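Local coordinates for flagellar hook-associated protein (Burkholderia pseudomallei, PDB 4UT1) that probably serves as a structural part of the bacterial flagellum, at the junction where the hook meets the filament, at residues Tyr96-Val99 and Ala100-Asn103; Pro109-Gly112 and Ile113-Ile117; Thr118-Phe121 and Thr122-Thr126; Ala154-Gln157 and Tyr158-Arg162. One frame throughout, in Å; residues are numbered along the deposited sequence.

Interaction 1: residues Tyr96-Val99 and Ala100-Asn103; sequences YTLV and AQLN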
loop_
_atom_site.group_PDB
_atom_site.type_symbol
_atom_site.label_atom_id
_atom_site.label_comp_id
_atom_site.label_asym_id
_atom_site.label_seq_id
_atom_site.Cartn_x
_atom_site.Cartn_y
_atom_site.Cartn_z
ATOM N N TYR A 96 -17.315 3.415 -15.979
ATOM C CA TYR A 96 -18.224 4.074 -15.037
ATOM C C TYR A 96 -18.962 3.071 -14.135
ATOM O O TYR A 96 -18.955 3.204 -12.904
ATOM C CB TYR A 96 -19.261 4.948 -15.759
ATOM C CG TYR A 96 -20.242 5.520 -14.764
ATOM C CD1 TYR A 96 -19.788 6.300 -13.707
ATOM C CD2 TYR A 96 -21.599 5.255 -14.840
ATOM C CE1 TYR A 96 -20.654 6.812 -12.768
ATOM C CE2 TYR A 96 -22.485 5.775 -13.894
ATOM C CZ TYR A 96 -22.000 6.546 -12.862
ATOM O OH TYR A 96 -22.861 7.063 -11.915
ATOM N N THR A 97 -19.599 2.077 -14.745
ATOM C CA THR A 97 -20.381 1.105 -13.989
ATOM C C THR A 97 -19.530 0.461 -12.892
ATOM O O THR A 97 -19.972 0.327 -11.748
ATOM C CB THR A 97 -20.978 0.019 -14.913
ATOM O OG1 THR A 97 -21.922 0.631 -15.794
ATOM C CG2 THR A 97 -21.687 -1.042 -14.103
ATOM N N LEU A 98 -18.291 0.118 -13.227
ATOM C CA LEU A 98 -17.429 -0.575 -12.286
ATOM C C LEU A 98 -16.967 0.341 -11.161
ATOM O O LEU A 98 -16.940 -0.060 -9.997
ATOM C CB LEU A 98 -16.218 -1.164 -13.008
ATOM C CG LEU A 98 -16.511 -2.353 -13.921
ATOM C CD1 LEU A 98 -15.296 -2.655 -14.756
ATOM C CD2 LEU A 98 -16.911 -3.554 -13.088
ATOM N N VAL A 99 -16.596 1.569 -11.500
ATOM C CA VAL A 99 -16.094 2.471 -10.462
ATOM C C VAL A 99 -17.265 2.978 -9.628
ATOM O O VAL A 99 -17.111 3.243 -8.437
ATOM C CB VAL A 99 -15.274 3.651 -11.051
ATOM C CG1 VAL A 99 -16.124 4.501 -11.960
ATOM C CG2 VAL A 99 -14.659 4.501 -9.930
ATOM N N ALA A 100 -18.448 3.082 -10.233
ATOM C CA ALA A 100 -19.623 3.476 -9.459
ATOM C C ALA A 100 -19.931 2.404 -8.409
ATOM O O ALA A 100 -20.236 2.715 -7.251
ATOM C CB ALA A 100 -20.825 3.703 -10.366
ATOM N N GLN A 101 -19.851 1.142 -8.828
ATOM C CA GLN A 101 -19.990 0.006 -7.922
ATOM C C GLN A 101 -18.984 0.086 -6.766
ATOM O O GLN A 101 -19.358 -0.041 -5.597
ATOM C CB GLN A 101 -19.818 -1.321 -8.676
ATOM C CG GLN A 101 -19.969 -2.547 -7.778
ATOM C CD GLN A 101 -19.619 -3.849 -8.472
ATOM O OE1 GLN A 101 -19.406 -4.872 -7.817
ATOM N NE2 GLN A 101 -19.564 -3.823 -9.797
ATOM N N LEU A 102 -17.709 0.297 -7.089
ATOM C CA LEU A 102 -16.677 0.438 -6.066
ATOM C C LEU A 102 -16.962 1.626 -5.139
ATOM O O LEU A 102 -16.876 1.514 -3.917
ATOM C CB LEU A 102 -15.296 0.591 -6.721
ATOM C CG LEU A 102 -14.132 0.741 -5.742
ATOM C CD1 LEU A 102 -13.978 -0.504 -4.855
ATOM C CD2 LEU A 102 -12.838 1.053 -6.485
ATOM N N ASN A 103 -17.313 2.762 -5.728
ATOM C CA ASN A 103 -17.556 3.980 -4.959
ATOM C C ASN A 103 -18.691 3.824 -3.946
ATOM O O ASN A 103 -18.593 4.280 -2.795
ATOM C CB ASN A 103 -17.864 5.139 -5.911
ATOM C CG ASN A 103 -17.883 6.479 -5.202
ATOM O OD1 ASN A 103 -16.986 6.785 -4.406
ATOM N ND2 ASN A 103 -18.910 7.278 -5.472
#

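Interaction 2: residues Pro109-Gly112 and Ile113-Ile117; sequences PTAG and IATAI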
loop_
_atom_site.group_PDB
_atom_site.type_symbol
_atom_site.label_atom_id
_atom_site.label_comp_id
_atom_site.label_asym_id
_atom_site.label_seq_id
_atom_site.Cartn_x
_atom_site.Cartn_y
_atom_site.Cartn_z
ATOM N N PRO A 109 -15.442 9.387 2.784
ATOM C CA PRO A 109 -14.009 9.494 3.085
ATOM C C PRO A 109 -13.742 9.718 4.566
ATOM O O PRO A 109 -12.605 9.596 4.992
ATOM C CB PRO A 109 -13.564 10.704 2.256
ATOM C CG PRO A 109 -14.794 11.504 2.069
ATOM C CD PRO A 109 -15.916 10.512 1.954
ATOM N N THR A 110 -14.790 10.028 5.325
ATOM C CA THR A 110 -14.667 10.313 6.749
ATOM C C THR A 110 -15.460 9.316 7.590
ATOM O O THR A 110 -15.805 9.601 8.734
ATOM C CB THR A 110 -15.163 11.741 7.082
ATOM O OG1 THR A 110 -16.483 11.919 6.548
ATOM C CG2 THR A 110 -14.243 12.785 6.483
ATOM N N ALA A 111 -15.778 8.162 7.009
ATOM C CA ALA A 111 -16.496 7.113 7.727
ATOM C C ALA A 111 -15.811 5.761 7.540
ATOM O O ALA A 111 -14.649 5.696 7.131
ATOM C CB ALA A 111 -17.952 7.038 7.258
ATOM N N GLY A 112 -16.543 4.689 7.835
ATOM C CA GLY A 112 -16.045 3.344 7.613
ATOM C C GLY A 112 -14.722 3.100 8.312
ATOM O O GLY A 112 -14.582 3.349 9.506
ATOM N N ILE A 113 -13.736 2.634 7.556
ATOM C CA ILE A 113 -12.441 2.299 8.124
ATOM C C ILE A 113 -11.783 3.494 8.833
ATOM O O ILE A 113 -11.098 3.319 9.834
ATOM C CB ILE A 113 -11.509 1.735 7.032
ATOM C CG1 ILE A 113 -11.913 0.282 6.722
ATOM C CG2 ILE A 113 -10.049 1.830 7.475
ATOM C CD1 ILE A 113 -11.537 -0.209 5.341
ATOM N N ALA A 114 -12.005 4.709 8.335
ATOM C CA ALA A 114 -11.449 5.888 9.008
ATOM C C ALA A 114 -12.033 6.020 10.416
ATOM O O ALA A 114 -11.324 6.347 11.379
ATOM C CB ALA A 114 -11.714 7.150 8.199
ATOM N N THR A 115 -13.322 5.745 10.543
ATOM C CA THR A 115 -13.963 5.809 11.849
ATOM C C THR A 115 -13.452 4.700 12.764
ATOM O O THR A 115 -13.224 4.937 13.941
ATOM C CB THR A 115 -15.494 5.717 11.743
ATOM O OG1 THR A 115 -15.995 6.921 11.151
ATOM C CG2 THR A 115 -16.101 5.561 13.122
ATOM N N ALA A 116 -13.280 3.496 12.221
ATOM C CA ALA A 116 -12.765 2.376 13.011
ATOM C C ALA A 116 -11.358 2.686 13.529
ATOM O O ALA A 116 -11.013 2.341 14.659
ATOM C CB ALA A 116 -12.754 1.090 12.193
ATOM N N ILE A 117 -10.543 3.330 12.702
ATOM C CA ILE A 117 -9.186 3.693 13.127
ATOM C C ILE A 117 -9.245 4.717 14.267
ATOM O O ILE A 117 -8.612 4.533 15.317
ATOM C CB ILE A 117 -8.359 4.247 11.956
ATOM C CG1 ILE A 117 -8.072 3.139 10.952
ATOM C CG2 ILE A 117 -7.021 4.783 12.443
ATOM C CD1 ILE A 117 -7.354 3.625 9.707
#

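Interaction 3: residues Thr118-Phe121 and Thr122-Thr126; sequences TNYF and TGLQT. With EDO (1,2-ethanediol), chain C.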
loop_
_atom_site.group_PDB
_atom_site.type_symbol
_atom_site.label_atom_id
_atom_site.label_comp_id
_atom_site.label_asym_id
_atom_site.label_seq_id
_atom_site.Cartn_x
_atom_site.Cartn_y
_atom_site.Cartn_z
ATOM N N THR A 118 -10.011 5.786 14.069
ATOM C CA THR A 118 -10.174 6.810 15.108
ATOM C C THR A 118 -10.632 6.207 16.434
ATOM O O THR A 118 -10.106 6.549 17.503
ATOM C CB THR A 118 -11.194 7.890 14.685
ATOM O OG1 THR A 118 -10.747 8.519 13.480
ATOM C CG2 THR A 118 -11.353 8.941 15.781
ATOM N N ASN A 119 -11.613 5.317 16.356
ATOM C CA ASN A 119 -12.179 4.678 17.539
ATOM C C ASN A 119 -11.179 3.779 18.263
ATOM O O ASN A 119 -11.181 3.690 19.494
ATOM C CB ASN A 119 -13.432 3.881 17.156
ATOM C CG ASN A 119 -14.631 4.779 16.899
ATOM O OD1 ASN A 119 -14.598 5.961 17.217
ATOM N ND2 ASN A 119 -15.697 4.219 16.325
ATOM N N TYR A 120 -10.313 3.128 17.495
ATOM C CA TYR A 120 -9.295 2.277 18.088
ATOM C C TYR A 120 -8.341 3.109 18.936
ATOM O O TYR A 120 -8.053 2.763 20.080
ATOM C CB TYR A 120 -8.485 1.522 17.030
ATOM C CG TYR A 120 -7.403 0.691 17.690
ATOM C CD1 TYR A 120 -7.723 -0.490 18.350
ATOM C CD2 TYR A 120 -6.069 1.108 17.693
ATOM C CE1 TYR A 120 -6.740 -1.245 18.979
ATOM C CE2 TYR A 120 -5.095 0.359 18.306
ATOM C CZ TYR A 120 -5.433 -0.809 18.949
ATOM O OH TYR A 120 -4.462 -1.556 19.554
ATOM N N PHE A 121 -7.863 4.212 18.377
ATOM C CA PHE A 121 -6.949 5.066 19.122
ATOM C C PHE A 121 -7.632 5.757 20.314
ATOM O O PHE A 121 -7.017 5.887 21.362
ATOM C CB PHE A 121 -6.294 6.089 18.186
ATOM C CG PHE A 121 -5.292 5.475 17.233
ATOM C CD1 PHE A 121 -4.212 4.747 17.718
ATOM C CD2 PHE A 121 -5.439 5.612 15.861
ATOM C CE1 PHE A 121 -3.299 4.166 16.851
ATOM C CE2 PHE A 121 -4.526 5.042 14.985
ATOM C CZ PHE A 121 -3.454 4.314 15.484
ATOM N N THR A 122 -8.895 6.166 20.197
ATOM C CA THR A 122 -9.518 6.786 21.372
ATOM C C THR A 122 -9.780 5.736 22.453
ATOM O O THR A 122 -9.746 6.037 23.646
ATOM C CB THR A 122 -10.813 7.554 21.030
ATOM O OG1 THR A 122 -11.835 6.652 20.587
ATOM C CG2 THR A 122 -10.534 8.591 19.943
ATOM N N GLY A 123 -9.999 4.498 22.044
ATOM C CA GLY A 123 -10.116 3.403 22.990
ATOM C C GLY A 123 -8.878 3.266 23.867
ATOM O O GLY A 123 -8.974 2.961 25.054
ATOM N N LEU A 124 -7.711 3.497 23.276
ATOM C CA LEU A 124 -6.445 3.365 23.988
ATOM C C LEU A 124 -6.238 4.534 24.943
ATOM O O LEU A 124 -5.516 4.429 25.929
ATOM C CB LEU A 124 -5.291 3.253 22.988
ATOM C CG LEU A 124 -5.345 1.988 22.116
ATOM C CD1 LEU A 124 -4.166 1.932 21.132
ATOM C CD2 LEU A 124 -5.330 0.747 22.986
ATOM N N GLN A 125 -6.874 5.660 24.649
ATOM C CA GLN A 125 -6.849 6.785 25.576
ATOM C C GLN A 125 -7.605 6.437 26.862
ATOM O O GLN A 125 -7.204 6.829 27.970
ATOM C CB GLN A 125 -7.437 8.030 24.910
ATOM C CG GLN A 125 -7.566 9.210 25.858
ATOM C CD GLN A 125 -7.657 10.525 25.119
ATOM O OE1 GLN A 125 -8.162 10.585 23.996
ATOM N NE2 GLN A 125 -7.155 11.586 25.738
ATOM N N THR A 126 -8.705 5.700 26.714
ATOM C CA THR A 126 -9.455 5.209 27.864
ATOM C C THR A 126 -8.581 4.287 28.694
ATOM O O THR A 126 -8.573 4.360 29.922
ATOM C CB THR A 126 -10.739 4.475 27.416
ATOM O OG1 THR A 126 -11.573 5.407 26.726
ATOM C CG2 THR A 126 -11.485 3.911 28.595
HETATM C C1 EDO C . -16.403 -0.209 17.505
HETATM O O1 EDO C . -15.887 -1.257 18.341
HETATM C C2 EDO C . -15.318 0.842 17.268
HETATM O O2 EDO C . -15.046 1.022 15.868
HETATM O O HOH W 1 -13.818 7.808 19.221
#

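Interaction 4: residues Ala154-Gln157 and Tyr158-Arg162; sequences AGQQ and YSQLR. With EDO (1,2-ethanediol), chain G.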
loop_
_atom_site.group_PDB
_atom_site.type_symbol
_atom_site.label_atom_id
_atom_site.label_comp_id
_atom_site.label_asym_id
_atom_site.label_seq_id
_atom_site.Cartn_x
_atom_site.Cartn_y
_atom_site.Cartn_z
ATOM N N ALA A 154 -12.835 -5.716 3.358
ATOM C CA ALA A 154 -12.384 -4.903 2.235
ATOM C C ALA A 154 -11.502 -5.709 1.271
ATOM O O ALA A 154 -11.636 -5.590 0.054
ATOM C CB ALA A 154 -11.632 -3.677 2.730
ATOM N N GLY A 155 -10.606 -6.532 1.812
ATOM C CA GLY A 155 -9.746 -7.365 0.973
ATOM C C GLY A 155 -10.586 -8.292 0.108
ATOM O O GLY A 155 -10.305 -8.491 -1.080
ATOM N N GLN A 156 -11.620 -8.862 0.711
ATOM C CA GLN A 156 -12.535 -9.748 -0.008
ATOM C C GLN A 156 -13.273 -9.010 -1.121
ATOM O O GLN A 156 -13.434 -9.549 -2.216
ATOM C CB GLN A 156 -13.543 -10.375 0.949
ATOM C CG GLN A 156 -12.956 -11.305 1.999
ATOM C CD GLN A 156 -12.557 -12.658 1.441
ATOM O OE1 GLN A 156 -13.306 -13.286 0.681
ATOM N NE2 GLN A 156 -11.367 -13.120 1.819
ATOM N N GLN A 157 -13.731 -7.791 -0.847
ATOM C CA GLN A 157 -14.445 -6.999 -1.848
ATOM C C GLN A 157 -13.553 -6.645 -3.030
ATOM O O GLN A 157 -13.957 -6.759 -4.197
ATOM C CB GLN A 157 -15.019 -5.721 -1.235
ATOM C CG GLN A 157 -15.746 -4.836 -2.251
ATOM C CD GLN A 157 -17.046 -5.469 -2.754
ATOM O OE1 GLN A 157 -17.826 -6.015 -1.970
ATOM N NE2 GLN A 157 -17.275 -5.403 -4.055
ATOM N N TYR A 158 -12.327 -6.231 -2.745
ATOM C CA TYR A 158 -11.424 -5.919 -3.834
ATOM C C TYR A 158 -11.125 -7.145 -4.685
ATOM O O TYR A 158 -11.139 -7.058 -5.912
ATOM C CB TYR A 158 -10.134 -5.277 -3.295
ATOM C CG TYR A 158 -10.341 -3.794 -3.120
ATOM C CD1 TYR A 158 -10.365 -2.954 -4.228
ATOM C CD2 TYR A 158 -10.574 -3.236 -1.860
ATOM C CE1 TYR A 158 -10.582 -1.608 -4.101
ATOM C CE2 TYR A 158 -10.792 -1.888 -1.722
ATOM C CZ TYR A 158 -10.799 -1.074 -2.835
ATOM O OH TYR A 158 -11.026 0.274 -2.699
ATOM N N SER A 159 -10.897 -8.297 -4.065
ATOM C CA SER A 159 -10.578 -9.481 -4.847
ATOM C C SER A 159 -11.823 -9.956 -5.598
ATOM O O SER A 159 -11.730 -10.544 -6.669
ATOM C CB SER A 159 -10.025 -10.591 -3.949
ATOM O OG SER A 159 -10.985 -10.978 -2.995
ATOM N N GLN A 160 -12.996 -9.690 -5.028
ATOM C CA GLN A 160 -14.230 -10.091 -5.682
ATOM C C GLN A 160 -14.461 -9.272 -6.953
ATOM O O GLN A 160 -14.796 -9.820 -8.011
ATOM C CB GLN A 160 -15.408 -9.973 -4.706
ATOM C CG GLN A 160 -15.407 -11.085 -3.648
ATOM C CD GLN A 160 -16.383 -10.820 -2.489
ATOM O OE1 GLN A 160 -17.127 -9.843 -2.502
ATOM N NE2 GLN A 160 -16.358 -11.689 -1.480
ATOM N N LEU A 161 -14.270 -7.966 -6.844
ATOM C CA LEU A 161 -14.294 -7.083 -7.998
ATOM C C LEU A 161 -13.234 -7.485 -9.025
ATOM O O LEU A 161 -13.495 -7.482 -10.239
ATOM C CB LEU A 161 -14.081 -5.632 -7.564
ATOM C CG LEU A 161 -15.304 -4.961 -6.935
ATOM C CD1 LEU A 161 -14.959 -3.554 -6.496
ATOM C CD2 LEU A 161 -16.456 -4.953 -7.928
ATOM N N ARG A 162 -12.048 -7.842 -8.540
ATOM C CA ARG A 162 -10.960 -8.235 -9.437
ATOM C C ARG A 162 -11.338 -9.504 -10.194
ATOM O O ARG A 162 -11.063 -9.634 -11.403
ATOM C CB ARG A 162 -9.647 -8.428 -8.674
ATOM C CG ARG A 162 -8.451 -8.676 -9.605
ATOM C CD ARG A 162 -7.118 -8.555 -8.875
ATOM N NE ARG A 162 -6.902 -7.205 -8.369
ATOM C CZ ARG A 162 -6.990 -6.861 -7.087
ATOM N NH1 ARG A 162 -7.276 -7.770 -6.158
ATOM N NH2 ARG A 162 -6.780 -5.601 -6.735
HETATM C C1 EDO G . -10.267 -15.988 -2.563
HETATM O O1 EDO G . -11.357 -16.739 -3.102
HETATM C C2 EDO G . -10.828 -15.123 -1.441
HETATM O O2 EDO G . -9.778 -14.369 -0.836
HETATM O O HOH W 2 -14.163 -13.507 -1.851
HETATM O O HOH W 3 -17.527 -8.390 -0.450
HETATM O O HOH W 4 -18.254 -7.765 -4.633
#

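Interaction 1: residues Tyr96-Val99 and Ala100-Asn103
Ala100 CB lies over one face of the Tyr96 ring, one turn further along helix 80-106. It is a CH-pi contact, with Ala100 CB 4.2 Å from the centroid of the Tyr96 ring. The methyl is offset toward the rim, and Tyr96 CE1 is 3.9 Å from Ala100 CB. The ring gets there because Tyr96 CG stands anti to the backbone N (chi1 176°), which sets it beside its own carbonyl, alongside the turn that holds Ala100. That carbonyl is engaged too: Ala100 N donates to Tyr96 O at 2.7 Å. Ala100 therefore meets both the ring and the main chain of Tyr96.

The tight side is the one buried against helices 593-630 and 287-322. Val99 packs on Leu611 and Thr299, Leu98 on Leu292 and Phe295, and Leu102 on Ile604 and Thr299. Val99 CG1 sits between its own N and carbonyl carbon (chi1 62°), which brings it 3.2 Å from Ala100 N.

The looser, exposed side carries Thr97 and Gln101, though Gln101 also touches Leu161 of helix 134-193. Gln101 is extended beyond CG, and its NE2 comes only to 4.2 Å from Leu98 CD2. Thr97 OG1 turns back along the helix to bond Ser93 O. Between Thr97 and Gln101 the link is through the main chain, Gln101 N to Thr97 O at 3.0 Å.

All four hydrogen bonds across the contact are backbone bonds of alpha-helical spacing. The closest side-chain contact added between the turns is the apolar one of Tyr96 with Ala100, which suits an amphipathic helix packed within a helical bundle.

Interaction 2: residues Pro109-Gly112 and Ile113-Ile117
Ala116 N donates to Gly112 O at 3.0 Å, a well-formed helical bond and the only one across the contact that is not weak. The N-H points well at the oxygen (160°), and the donor lies in the carbonyl plane. Gly112 O also takes a weak, bent bond from Thr115 N at 2.9 Å. A second weak bond runs from Ala114 N to Ala111 O at 3.1 Å. These bonds wind the chain from the loop into the first turn of helix 113-129.

Gly112 is the N-cap residue of this helix. Its positive phi (56°) is a conformation that glycine adopts easily. Having no side chain, it contributes only main-chain atoms to the cap.

Packing around the turn is light. Thr115 OG1 lies beside its own backbone N (chi1 -70°), which turns the hydroxyl back over the loop, 3.5 Å from Ala111 CA. Ala114 CB rests 3.4 Å from Ala111 O, with Pro109 O further off at 4.1 Å. Thr110 OG1 is hydrogen-bonded to Ser108 OG.

Beyond the turn, Ile113 reaches Tyr597 of helix 593-630 and Leu151 of helix 134-193. Pro109 packs on Val601, so the loop also lies against helix 593-630.

Interaction 3: residues Thr118-Phe121 and Thr122-Thr126
Leu124 CG lies over one face of the Tyr120 ring, offset toward the rim, and the two side chains cross obliquely. Leu124 CD1 reaches past the rim, 3.4 Å from Tyr120 CE2. Tyr120 CG is anti to the backbone N (chi1 178°), which leans the ring along the helix toward the next turn. Phe121 touches the same methyl more loosely, with Phe121 CD1 4.4 Å from Leu124 CD1.

On the polar side, water 1 joins Asn119 and Thr122. It donates to Asn119 OD1 at 2.8 Å and lies 2.7 Å from Thr122 OG1. Asn119 O is also near Thr122 OG1, at 3.2 Å. Asn119 ND2 makes a weak bond to O2 of a bound 1,2-ethanediol, probably from the crystallisation liquor.

This is an amphipathic stretch of helix 113-129, in the helical domain of FlgK. Tyr120, Phe121 and Leu124 form the inward face, Asn119 and Thr122 the outer. Beneath them the main chain is helical, with Gly123 N bonded to Asn119 O at 2.9 Å.

Further out, Phe314 and Phe337 meet the Tyr120 ring edge-to-face. Leu124 is backed by Ala140 of helix 134-193 and Leu577 of helix 572-579. Phe121 packs on Leu580 and Val581 of a loop, and on Leu593.

Interaction 4: residues Ala154-Gln157 and Tyr158-Arg162
Tyr158 turns a ring edge to Ala154 O, which lies near the ring plane, 3.2 Å from Tyr158 CD2. Ala154 O is also the acceptor for Tyr158 N, so one carbonyl meets both the main chain and the ring of the same residue. This is one turn of the long helix 134-193, part of the helical bundle. The ring reaches into the bundle, beside Leu300 and Ala303 of helix 287-322. Tyr158 OH is hydrogen-bonded to Tyr600 OH of helix 593-630.

The other flat groups are amides at the surface. The Gln157 and Gln160 planes stand 78° apart, and the two side chains cross at about a right angle. Water 3 sits between them, donating to Gln157 OE1 at 2.8 Å and also to Gln160 OE1. Water 2 links the other end of Gln160 to Gln156, accepting from Gln160 NE2 at 2.9 Å and donating to Gln156 OE1. Water thus ties the Gln160 amide to both neighbours on the previous turn.

Gln157 bends at chi2 (69°), which folds its amide forward along the helix, over Leu161. Gln157 NE2 there lies 3.5 Å from Leu161 CG.

Interactions 1 and 4 meet directly, where helix 80-106 lies against helix 134-193. Leu102 CD1 is 3.6 Å from Leu161 CD1 and 3.7 Å from Tyr158 CE1. Interactions 2 and 3 follow one another on helix 113-129, the first at its start and the second further on, with centres 13 Å apart. Interaction 2 comes close to interaction 4 without touching it, nearest atoms being about 4 Å apart. Interactions 1 and 3 are the most distant pair, with centres 33 Å apart. One bound 1,2-ethanediol sits by Asn119 of interaction 3 and another by Gln156 of interaction 4. Helix 593-630 is a common neighbour, touching interactions 1, 2 and 3 and bonding Tyr158 of interaction 4.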